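PDB 7D1B: leucine aminopeptidase from Fimbriiglobus ruber, which probably acts as a zinc-dependent glutaminyl cyclase of the M28 peptidase family, cyclising N-terminal glutamine of peptides to pyroglutamate. Local coordinates for residues F47-V58 / A158-H169; L88-F97 / D109-W117. All coordinates share one frame; numbering follows the deposited sequence.

Interaction 1 (F47-V58 / A158-H169); sequences FPLDPDRAVKYV and AGAALMMELAHH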
loop_
_atom_site.group_PDB
_atom_site.type_symbol
_atom_site.label_atom_id
_atom_site.label_comp_id
_atom_site.label_asym_id
_atom_site.label_seq_id
_atom_site.Cartn_x
_atom_site.Cartn_y
_atom_site.Cartn_z
ATOM N N PHE A 47 -17.754 3.612 -7.617
ATOM C CA PHE A 47 -18.537 3.050 -6.526
ATOM C C PHE A 47 -18.737 4.104 -5.449
ATOM O O PHE A 47 -17.981 5.084 -5.391
ATOM C CB PHE A 47 -17.841 1.792 -5.975
ATOM C CG PHE A 47 -18.070 0.602 -6.841
ATOM C CD1 PHE A 47 -17.388 0.468 -8.045
ATOM C CD2 PHE A 47 -19.014 -0.343 -6.491
ATOM C CE1 PHE A 47 -17.668 -0.609 -8.896
ATOM C CE2 PHE A 47 -19.282 -1.421 -7.319
ATOM C CZ PHE A 47 -18.621 -1.542 -8.534
ATOM N N PRO A 48 -19.753 3.942 -4.578
ATOM C CA PRO A 48 -20.097 4.993 -3.592
ATOM C C PRO A 48 -19.175 4.946 -2.377
ATOM O O PRO A 48 -19.607 4.772 -1.237
ATOM C CB PRO A 48 -21.555 4.659 -3.262
ATOM C CG PRO A 48 -21.600 3.152 -3.394
ATOM C CD PRO A 48 -20.770 2.870 -4.624
ATOM N N LEU A 49 -17.879 5.111 -2.629
ATOM C CA LEU A 49 -16.906 5.119 -1.552
ATOM C C LEU A 49 -17.190 6.289 -0.625
ATOM O O LEU A 49 -17.543 7.385 -1.069
ATOM C CB LEU A 49 -15.496 5.228 -2.146
ATOM C CG LEU A 49 -15.110 4.230 -3.252
ATOM C CD1 LEU A 49 -13.613 4.363 -3.535
ATOM C CD2 LEU A 49 -15.464 2.796 -2.977
ATOM N N ASP A 50 -17.053 6.051 0.674
ATOM C CA ASP A 50 -17.449 7.034 1.665
ATOM C C ASP A 50 -16.204 7.756 2.170
ATOM O O ASP A 50 -15.382 7.146 2.873
ATOM C CB ASP A 50 -18.174 6.309 2.794
ATOM C CG ASP A 50 -18.707 7.240 3.855
ATOM O OD1 ASP A 50 -18.123 8.305 4.097
ATOM O OD2 ASP A 50 -19.713 6.868 4.477
ATOM N N PRO A 51 -16.012 9.032 1.828
ATOM C CA PRO A 51 -14.756 9.711 2.215
ATOM C C PRO A 51 -14.606 9.882 3.716
ATOM O O PRO A 51 -13.487 9.803 4.246
ATOM C CB PRO A 51 -14.846 11.058 1.482
ATOM C CG PRO A 51 -16.367 11.307 1.343
ATOM C CD PRO A 51 -16.949 9.921 1.106
ATOM N N ASP A 52 -15.713 10.126 4.422
ATOM C CA ASP A 52 -15.639 10.299 5.866
ATOM C C ASP A 52 -15.306 8.987 6.551
ATOM O O ASP A 52 -14.524 8.958 7.505
ATOM C CB ASP A 52 -16.952 10.880 6.378
ATOM C CG ASP A 52 -17.225 12.242 5.802
ATOM O OD1 ASP A 52 -16.278 13.056 5.739
ATOM O OD2 ASP A 52 -18.362 12.482 5.372
ATOM N N ARG A 53 -15.884 7.884 6.070
ATOM C CA ARG A 53 -15.572 6.580 6.636
ATOM C C ARG A 53 -14.113 6.216 6.383
ATOM O O ARG A 53 -13.430 5.687 7.272
ATOM C CB ARG A 53 -16.537 5.542 6.066
ATOM C CG ARG A 53 -16.387 4.181 6.704
ATOM C CD ARG A 53 -17.544 3.247 6.356
ATOM N NE ARG A 53 -17.615 3.054 4.909
ATOM C CZ ARG A 53 -18.607 2.439 4.281
ATOM N NH1 ARG A 53 -19.625 1.955 4.977
ATOM N NH2 ARG A 53 -18.582 2.316 2.962
ATOM N N ALA A 54 -13.608 6.517 5.183
ATOM C CA ALA A 54 -12.209 6.236 4.885
ATOM C C ALA A 54 -11.278 6.969 5.848
ATOM O O ALA A 54 -10.308 6.383 6.370
ATOM C CB ALA A 54 -11.927 6.607 3.426
ATOM N N VAL A 55 -11.554 8.258 6.108
ATOM C CA VAL A 55 -10.716 8.994 7.055
ATOM C C VAL A 55 -10.865 8.427 8.462
ATOM O O VAL A 55 -9.884 8.351 9.221
ATOM C CB VAL A 55 -11.021 10.500 7.000
ATOM C CG1 VAL A 55 -10.304 11.231 8.119
ATOM C CG2 VAL A 55 -10.622 11.055 5.651
ATOM N N LYS A 56 -12.088 8.023 8.833
ATOM C CA LYS A 56 -12.306 7.416 10.142
ATOM C C LYS A 56 -11.452 6.172 10.317
ATOM O O LYS A 56 -10.959 5.908 11.414
ATOM C CB LYS A 56 -13.789 7.094 10.338
ATOM C CG LYS A 56 -14.132 6.347 11.626
ATOM C CD LYS A 56 -15.600 5.892 11.653
ATOM C CE LYS A 56 -15.823 4.675 10.754
ATOM N NZ LYS A 56 -17.235 4.187 10.728
ATOM N N TYR A 57 -11.273 5.386 9.255
ATOM C CA TYR A 57 -10.406 4.213 9.367
ATOM C C TYR A 57 -8.946 4.613 9.572
ATOM O O TYR A 57 -8.223 3.944 10.322
ATOM C CB TYR A 57 -10.581 3.290 8.156
ATOM C CG TYR A 57 -11.913 2.585 8.107
ATOM C CD1 TYR A 57 -12.513 2.123 9.267
ATOM C CD2 TYR A 57 -12.561 2.370 6.899
ATOM C CE1 TYR A 57 -13.723 1.464 9.226
ATOM C CE2 TYR A 57 -13.772 1.708 6.844
ATOM C CZ TYR A 57 -14.360 1.268 8.011
ATOM O OH TYR A 57 -15.575 0.613 7.980
ATOM N N VAL A 58 -8.489 5.698 8.927
ATOM C CA VAL A 58 -7.142 6.194 9.247
ATOM C C VAL A 58 -7.046 6.527 10.731
ATOM O O VAL A 58 -6.080 6.157 11.415
ATOM C CB VAL A 58 -6.752 7.413 8.394
ATOM C CG1 VAL A 58 -5.367 7.904 8.819
ATOM C CG2 VAL A 58 -6.765 7.074 6.916
ATOM N N ALA A 158 -2.677 4.952 5.597
ATOM C CA ALA A 158 -3.760 5.353 4.704
ATOM C C ALA A 158 -4.062 4.287 3.663
ATOM O O ALA A 158 -5.217 4.166 3.238
ATOM C CB ALA A 158 -3.443 6.687 4.035
ATOM N N GLY A 159 -3.059 3.516 3.231
ATOM C CA GLY A 159 -3.327 2.422 2.314
ATOM C C GLY A 159 -4.160 1.339 2.969
ATOM O O GLY A 159 -5.113 0.826 2.377
ATOM N N ALA A 160 -3.794 0.955 4.203
ATOM C CA ALA A 160 -4.611 -0.001 4.937
ATOM C C ALA A 160 -6.036 0.511 5.107
ATOM O O ALA A 160 -7.007 -0.245 4.954
ATOM C CB ALA A 160 -3.970 -0.313 6.288
ATOM N N ALA A 161 -6.179 1.799 5.437
ATOM C CA ALA A 161 -7.500 2.388 5.621
ATOM C C ALA A 161 -8.298 2.406 4.324
ATOM O O ALA A 161 -9.510 2.155 4.332
ATOM C CB ALA A 161 -7.367 3.787 6.201
ATOM N N LEU A 162 -7.640 2.701 3.198
ATOM C CA LEU A 162 -8.355 2.660 1.934
ATOM C C LEU A 162 -8.803 1.242 1.625
ATOM O O LEU A 162 -9.911 1.040 1.132
ATOM C CB LEU A 162 -7.517 3.256 0.804
ATOM C CG LEU A 162 -8.221 3.248 -0.570
ATOM C CD1 LEU A 162 -9.582 3.975 -0.522
ATOM C CD2 LEU A 162 -7.337 3.882 -1.627
ATOM N N MET A 163 -7.970 0.237 1.934
ATOM C CA MET A 163 -8.419 -1.149 1.793
ATOM C C MET A 163 -9.635 -1.425 2.671
ATOM O O MET A 163 -10.568 -2.120 2.245
ATOM C CB MET A 163 -7.300 -2.126 2.144
ATOM C CG MET A 163 -6.139 -2.150 1.198
ATOM S SD MET A 163 -4.865 -3.167 1.914
ATOM C CE MET A 163 -3.541 -2.909 0.725
ATOM N N MET A 164 -9.638 -0.900 3.904
ATOM C CA MET A 164 -10.813 -1.076 4.764
ATOM C C MET A 164 -12.056 -0.480 4.120
ATOM O O MET A 164 -13.129 -1.084 4.164
ATOM C CB MET A 164 -10.563 -0.453 6.134
ATOM C CG MET A 164 -9.528 -1.194 6.965
ATOM S SD MET A 164 -9.244 -0.426 8.584
ATOM C CE MET A 164 -10.694 -1.014 9.451
ATOM N N GLU A 165 -11.934 0.707 3.523
ATOM C CA GLU A 165 -13.080 1.297 2.832
ATOM C C GLU A 165 -13.490 0.449 1.630
ATOM O O GLU A 165 -14.672 0.135 1.449
ATOM C CB GLU A 165 -12.797 2.742 2.420
ATOM C CG GLU A 165 -13.908 3.339 1.543
ATOM C CD GLU A 165 -15.274 3.371 2.221
ATOM O OE1 GLU A 165 -15.311 3.372 3.466
ATOM O OE2 GLU A 165 -16.304 3.418 1.486
ATOM N N LEU A 166 -12.522 0.078 0.789
ATOM C CA LEU A 166 -12.825 -0.696 -0.408
ATOM C C LEU A 166 -13.514 -2.002 -0.065
ATOM O O LEU A 166 -14.362 -2.481 -0.832
ATOM C CB LEU A 166 -11.541 -0.986 -1.197
ATOM C CG LEU A 166 -10.908 0.198 -1.924
ATOM C CD1 LEU A 166 -9.566 -0.218 -2.503
ATOM C CD2 LEU A 166 -11.823 0.721 -3.009
ATOM N N ALA A 167 -13.162 -2.602 1.072
ATOM C CA ALA A 167 -13.760 -3.874 1.452
ATOM C C ALA A 167 -15.279 -3.812 1.556
ATOM O O ALA A 167 -15.928 -4.839 1.387
ATOM C CB ALA A 167 -13.160 -4.344 2.774
ATOM N N HIS A 168 -15.864 -2.646 1.869
ATOM C CA HIS A 168 -17.322 -2.544 1.900
ATOM C C HIS A 168 -17.948 -2.809 0.537
ATOM O O HIS A 168 -19.124 -3.194 0.471
ATOM C CB HIS A 168 -17.763 -1.172 2.394
ATOM C CG HIS A 168 -17.498 -0.954 3.846
ATOM N ND1 HIS A 168 -18.333 -1.435 4.831
ATOM C CD2 HIS A 168 -16.488 -0.313 4.486
ATOM C CE1 HIS A 168 -17.852 -1.091 6.014
ATOM N NE2 HIS A 168 -16.734 -0.415 5.834
ATOM N N HIS A 169 -17.187 -2.598 -0.540
ATOM C CA HIS A 169 -17.713 -2.609 -1.896
ATOM C C HIS A 169 -17.310 -3.838 -2.682
ATOM O O HIS A 169 -17.976 -4.145 -3.670
ATOM C CB HIS A 169 -17.212 -1.365 -2.641
ATOM C CG HIS A 169 -17.428 -0.112 -1.860
ATOM N ND1 HIS A 169 -18.594 0.626 -1.929
ATOM C CD2 HIS A 169 -16.647 0.490 -0.932
ATOM C CE1 HIS A 169 -18.505 1.640 -1.084
ATOM N NE2 HIS A 169 -17.337 1.572 -0.458
#

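Interaction 2 (L88-F97 / D109-W117); sequences LGAKVVRQEF and DMTNLIASW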
loop_
_atom_site.group_PDB
_atom_site.type_symbol
_atom_site.label_atom_id
_atom_site.label_comp_id
_atom_site.label_asym_id
_atom_site.label_seq_id
_atom_site.Cartn_x
_atom_site.Cartn_y
_atom_site.Cartn_z
ATOM N N LEU A 88 -16.475 -8.696 5.782
ATOM C CA LEU A 88 -16.971 -8.187 4.510
ATOM C C LEU A 88 -16.783 -9.174 3.366
ATOM O O LEU A 88 -17.097 -8.848 2.214
ATOM C CB LEU A 88 -16.354 -6.815 4.223
ATOM C CG LEU A 88 -16.905 -5.743 5.181
ATOM C CD1 LEU A 88 -16.030 -4.507 5.191
ATOM C CD2 LEU A 88 -18.340 -5.378 4.798
ATOM N N GLY A 89 -16.324 -10.392 3.660
ATOM C CA GLY A 89 -16.312 -11.475 2.698
ATOM C C GLY A 89 -14.947 -11.909 2.217
ATOM O O GLY A 89 -14.883 -12.846 1.420
ATOM N N ALA A 90 -13.854 -11.280 2.650
ATOM C CA ALA A 90 -12.544 -11.683 2.152
ATOM C C ALA A 90 -12.041 -12.905 2.909
ATOM O O ALA A 90 -12.350 -13.101 4.087
ATOM C CB ALA A 90 -11.536 -10.557 2.353
ATOM N N LYS A 91 -11.219 -13.708 2.237
ATOM C CA LYS A 91 -10.444 -14.731 2.932
ATOM C C LYS A 91 -9.117 -14.117 3.361
ATOM O O LYS A 91 -8.411 -13.541 2.537
ATOM C CB LYS A 91 -10.172 -15.909 2.005
ATOM C CG LYS A 91 -9.375 -16.986 2.688
ATOM C CD LYS A 91 -9.518 -18.299 1.955
ATOM C CE LYS A 91 -8.899 -19.446 2.744
ATOM N NZ LYS A 91 -7.425 -19.332 2.792
ATOM N N VAL A 92 -8.776 -14.227 4.642
ATOM C CA VAL A 92 -7.572 -13.583 5.165
ATOM C C VAL A 92 -6.548 -14.656 5.501
ATOM O O VAL A 92 -6.855 -15.600 6.238
ATOM C CB VAL A 92 -7.880 -12.698 6.388
ATOM C CG1 VAL A 92 -6.588 -12.138 6.993
ATOM C CG2 VAL A 92 -8.825 -11.566 6.012
ATOM N N VAL A 93 -5.330 -14.495 4.982
ATOM C CA VAL A 93 -4.216 -15.399 5.244
ATOM C C VAL A 93 -3.064 -14.587 5.811
ATOM O O VAL A 93 -2.834 -13.439 5.418
ATOM C CB VAL A 93 -3.822 -16.205 3.981
ATOM C CG1 VAL A 93 -2.457 -16.855 4.110
ATOM C CG2 VAL A 93 -4.884 -17.262 3.677
ATOM N N ARG A 94 -2.346 -15.191 6.743
ATOM C CA ARG A 94 -1.144 -14.615 7.332
ATOM C C ARG A 94 0.089 -15.248 6.704
ATOM O O ARG A 94 0.131 -16.465 6.502
ATOM C CB ARG A 94 -1.131 -14.900 8.834
ATOM C CG ARG A 94 -2.289 -14.261 9.591
ATOM C CD ARG A 94 -2.408 -14.801 11.014
ATOM N NE ARG A 94 -1.218 -14.538 11.809
ATOM C CZ ARG A 94 -1.008 -13.425 12.506
ATOM N NH1 ARG A 94 -1.912 -12.451 12.514
ATOM N NH2 ARG A 94 0.121 -13.285 13.191
ATOM N N GLN A 95 1.100 -14.439 6.415
ATOM C CA GLN A 95 2.418 -14.951 6.048
ATOM C C GLN A 95 3.348 -14.567 7.184
ATOM O O GLN A 95 3.789 -13.418 7.270
ATOM C CB GLN A 95 2.960 -14.366 4.750
ATOM C CG GLN A 95 2.119 -14.503 3.545
ATOM C CD GLN A 95 2.876 -14.071 2.283
ATOM O OE1 GLN A 95 3.668 -13.100 2.281
ATOM N NE2 GLN A 95 2.650 -14.810 1.201
ATOM N N GLU A 96 3.630 -15.522 8.061
ATOM C CA GLU A 96 4.441 -15.277 9.242
ATOM C C GLU A 96 5.885 -15.660 8.959
ATOM O O GLU A 96 6.152 -16.710 8.371
ATOM C CB GLU A 96 3.911 -16.116 10.409
ATOM C CG GLU A 96 2.474 -15.769 10.808
ATOM C CD GLU A 96 1.941 -16.627 11.940
ATOM O OE1 GLU A 96 2.580 -17.643 12.305
ATOM O OE2 GLU A 96 0.871 -16.273 12.471
ATOM N N PHE A 97 6.818 -14.825 9.406
ATOM C CA PHE A 97 8.235 -15.104 9.210
ATOM C C PHE A 97 9.028 -14.325 10.250
ATOM O O PHE A 97 8.481 -13.504 10.980
ATOM C CB PHE A 97 8.684 -14.819 7.767
ATOM C CG PHE A 97 8.530 -13.377 7.326
ATOM C CD1 PHE A 97 7.293 -12.857 6.966
ATOM C CD2 PHE A 97 9.650 -12.556 7.226
ATOM C CE1 PHE A 97 7.184 -11.529 6.542
ATOM C CE2 PHE A 97 9.552 -11.247 6.794
ATOM C CZ PHE A 97 8.329 -10.729 6.453
ATOM N N ASP A 109 9.457 -10.953 14.795
ATOM C CA ASP A 109 8.347 -11.598 14.109
ATOM C C ASP A 109 7.686 -10.614 13.158
ATOM O O ASP A 109 7.373 -9.487 13.552
ATOM C CB ASP A 109 7.307 -12.039 15.137
ATOM C CG ASP A 109 7.747 -13.227 15.942
ATOM O OD1 ASP A 109 8.341 -14.150 15.357
ATOM O OD2 ASP A 109 7.481 -13.234 17.157
ATOM N N MET A 110 7.490 -11.041 11.915
ATOM C CA MET A 110 6.830 -10.266 10.880
ATOM C C MET A 110 5.642 -11.065 10.371
ATOM O O MET A 110 5.682 -12.307 10.314
ATOM C CB MET A 110 7.788 -10.020 9.716
ATOM C CG MET A 110 9.010 -9.269 10.119
ATOM S SD MET A 110 8.600 -7.517 10.097
ATOM C CE MET A 110 10.222 -6.760 10.361
ATOM N N THR A 111 4.600 -10.347 9.954
ATOM C CA THR A 111 3.425 -10.993 9.365
ATOM C C THR A 111 2.901 -10.137 8.223
ATOM O O THR A 111 2.443 -9.013 8.459
ATOM C CB THR A 111 2.304 -11.194 10.398
ATOM O OG1 THR A 111 2.819 -11.859 11.553
ATOM C CG2 THR A 111 1.169 -12.041 9.809
ATOM N N ASN A 112 2.937 -10.653 6.993
ATOM C CA ASN A 112 2.159 -10.014 5.937
ATOM C C ASN A 112 0.721 -10.514 6.035
ATOM O O ASN A 112 0.471 -11.659 6.406
ATOM C CB ASN A 112 2.678 -10.391 4.550
ATOM C CG ASN A 112 4.094 -9.913 4.272
ATOM O OD1 ASN A 112 4.543 -8.873 4.782
ATOM N ND2 ASN A 112 4.793 -10.661 3.422
ATOM N N LEU A 113 -0.228 -9.649 5.716
ATOM C CA LEU A 113 -1.639 -10.036 5.704
ATOM C C LEU A 113 -2.157 -9.980 4.274
ATOM O O LEU A 113 -1.880 -9.030 3.542
ATOM C CB LEU A 113 -2.461 -9.086 6.571
ATOM C CG LEU A 113 -3.749 -9.472 7.294
ATOM C CD1 LEU A 113 -3.504 -10.655 8.213
ATOM C CD2 LEU A 113 -4.317 -8.307 8.095
ATOM N N ILE A 114 -2.902 -10.996 3.864
ATOM C CA ILE A 114 -3.489 -11.026 2.531
ATOM C C ILE A 114 -4.988 -11.200 2.698
ATOM O O ILE A 114 -5.436 -12.165 3.321
ATOM C CB ILE A 114 -2.911 -12.158 1.673
ATOM C CG1 ILE A 114 -1.386 -12.048 1.574
ATOM C CG2 ILE A 114 -3.569 -12.161 0.279
ATOM C CD1 ILE A 114 -0.719 -13.318 1.068
ATOM N N ALA A 115 -5.764 -10.279 2.138
ATOM C CA ALA A 115 -7.223 -10.382 2.098
ATOM C C ALA A 115 -7.617 -10.604 0.642
ATOM O O ALA A 115 -7.430 -9.718 -0.193
ATOM C CB ALA A 115 -7.884 -9.134 2.669
ATOM N N SER A 116 -8.136 -11.792 0.341
ATOM C CA SER A 116 -8.341 -12.237 -1.029
ATOM C C SER A 116 -9.809 -12.178 -1.399
ATOM O O SER A 116 -10.680 -12.624 -0.636
ATOM C CB SER A 116 -7.847 -13.675 -1.208
ATOM O OG SER A 116 -6.453 -13.788 -1.144
ATOM N N TRP A 117 -10.048 -11.703 -2.616
ATOM C CA TRP A 117 -11.363 -11.603 -3.232
ATOM C C TRP A 117 -11.345 -12.357 -4.557
ATOM O O TRP A 117 -10.376 -12.274 -5.327
ATOM C CB TRP A 117 -11.682 -10.123 -3.541
ATOM C CG TRP A 117 -11.488 -9.174 -2.386
ATOM C CD1 TRP A 117 -10.385 -8.414 -2.138
ATOM C CD2 TRP A 117 -12.405 -8.913 -1.313
ATOM N NE1 TRP A 117 -10.562 -7.666 -0.998
ATOM C CE2 TRP A 117 -11.797 -7.955 -0.470
ATOM C CE3 TRP A 117 -13.693 -9.385 -0.992
ATOM C CZ2 TRP A 117 -12.434 -7.442 0.664
ATOM C CZ3 TRP A 117 -14.313 -8.886 0.148
ATOM C CH2 TRP A 117 -13.687 -7.919 0.961
HETATM O O HOH W 1 -13.201 -13.774 -0.548
HETATM O O HOH W 2 -5.939 -14.832 1.228
HETATM O O HOH W 3 6.973 -14.960 12.977
#

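Interaction 1 (F47-V58 / A158-H169)
Glu165 and Arg53 show how one buried carboxylate can tie a helix to the loop that leads into its neighbour. Followed outward, Glu165 first sets CB against the methyl of Ala54. Its CG then stands anti to the backbone N (chi1 173°), and a bend at chi2 turns the carboxylate back toward the start of helix 51-58. OE1 takes Arg53 NE at 2.7 Å on its syn lone pair, while OE2 receives Arg53 NH2 at 2.9 Å in an almost straight bond, a side-on, two-nitrogen grip. Glu165 OE2 is also approached from opposite sides of the carboxylate plane, by Asp50 N and by His169 NE2, both at 2.9 Å. Three donors on OE2, one of them from the arginine that also holds OE1, would probably favour the ionised form.

Asp50 is meanwhile the N-cap of helix 51-58, its OD1 accepting from Arg53 N. Helices 51-58 and 158-167, the latter a part of helix 153-167, which carries the zinc ligand Asp155 in its first turn and packs on the mixed sheet of this M28-family enzyme, cross at 135° with their axes 8.2 Å apart. The guanidinium of Arg53 lies flat on the His168 ring, the planes only 4° apart. At that ring's edge His168 NE2 shares a 2.6 Å hydrogen bond with Tyr57 OH. Met164 CB sits over one face of the Tyr57 ring, and its sulfur adds an oblique Met-aromatic contact. Leu49 CD2 covers a face of His169, and at the other end Val58 CG2 presses tightly on Ala161 CB, 3.4 Å away.

Interaction 2 (L88-F97 / D109-W117)
Ala90 and Trp117 close one end of an antiparallel beta hairpin at one side of the mixed sheet, strand 91-97 outermost and 109-117 next to it. The Ala90 methyl sits over the six-membered ring of Trp117, 3.6 Å from CB to the centroid, just after the Schellman turn at Gly89. On the same face Val92 CG1 meets Leu113 CD1 at 3.6 Å, and helix 72-87 packs against this side through Phe85 and Thr82. At the far end, on the opposite face, Phe97 has chi1 62°, with CG between the backbone N and carbonyl carbon; this folds the ring across to Met110 CB, which lies over it, while His210 stacks on the ring too.

The looser part is more polar. Exposed Arg94 clasps Glu96 OE2 with NE and NH2, and Thr111 CG2 lies over the centre of its guanidinium. At the margins one water bridges Gly89 O and Ser116 O, another Lys91 O and Ser116 OG, whose hydroxyl also bonds Asp180. On the Phe97 face, Asn112 ND2 reaches Gln95 OE1 at 2.9 Å in a nearly linear bond (178°), ND2 lying in the carbonyl plane of Gln95 and OE1 in the amide plane of Asn112.

In the fold
From the N terminus, the first helix begins in 47-58; the chain then passes through helix 72-87 into strand 91-99, turns back along 108-117, and reaches helix 153-167 after strand 123-130. Interaction 2 therefore closes a short hairpin loop, nested within the longer loop of about 100 residues that interaction 1 closes; the two do not cross. Interaction 1 fastens the N-terminal helix to a helix packed on the sheet, whereas interaction 2 builds the sheet's edge. Their centres lie about 18 Å apart, yet they meet where Leu88 packs against Ala167 and His168 and Trp117 against Ala167. Helix 72-87 touches both, through Leu81 and His84 for the first and Gln78 and Glu86 for the second.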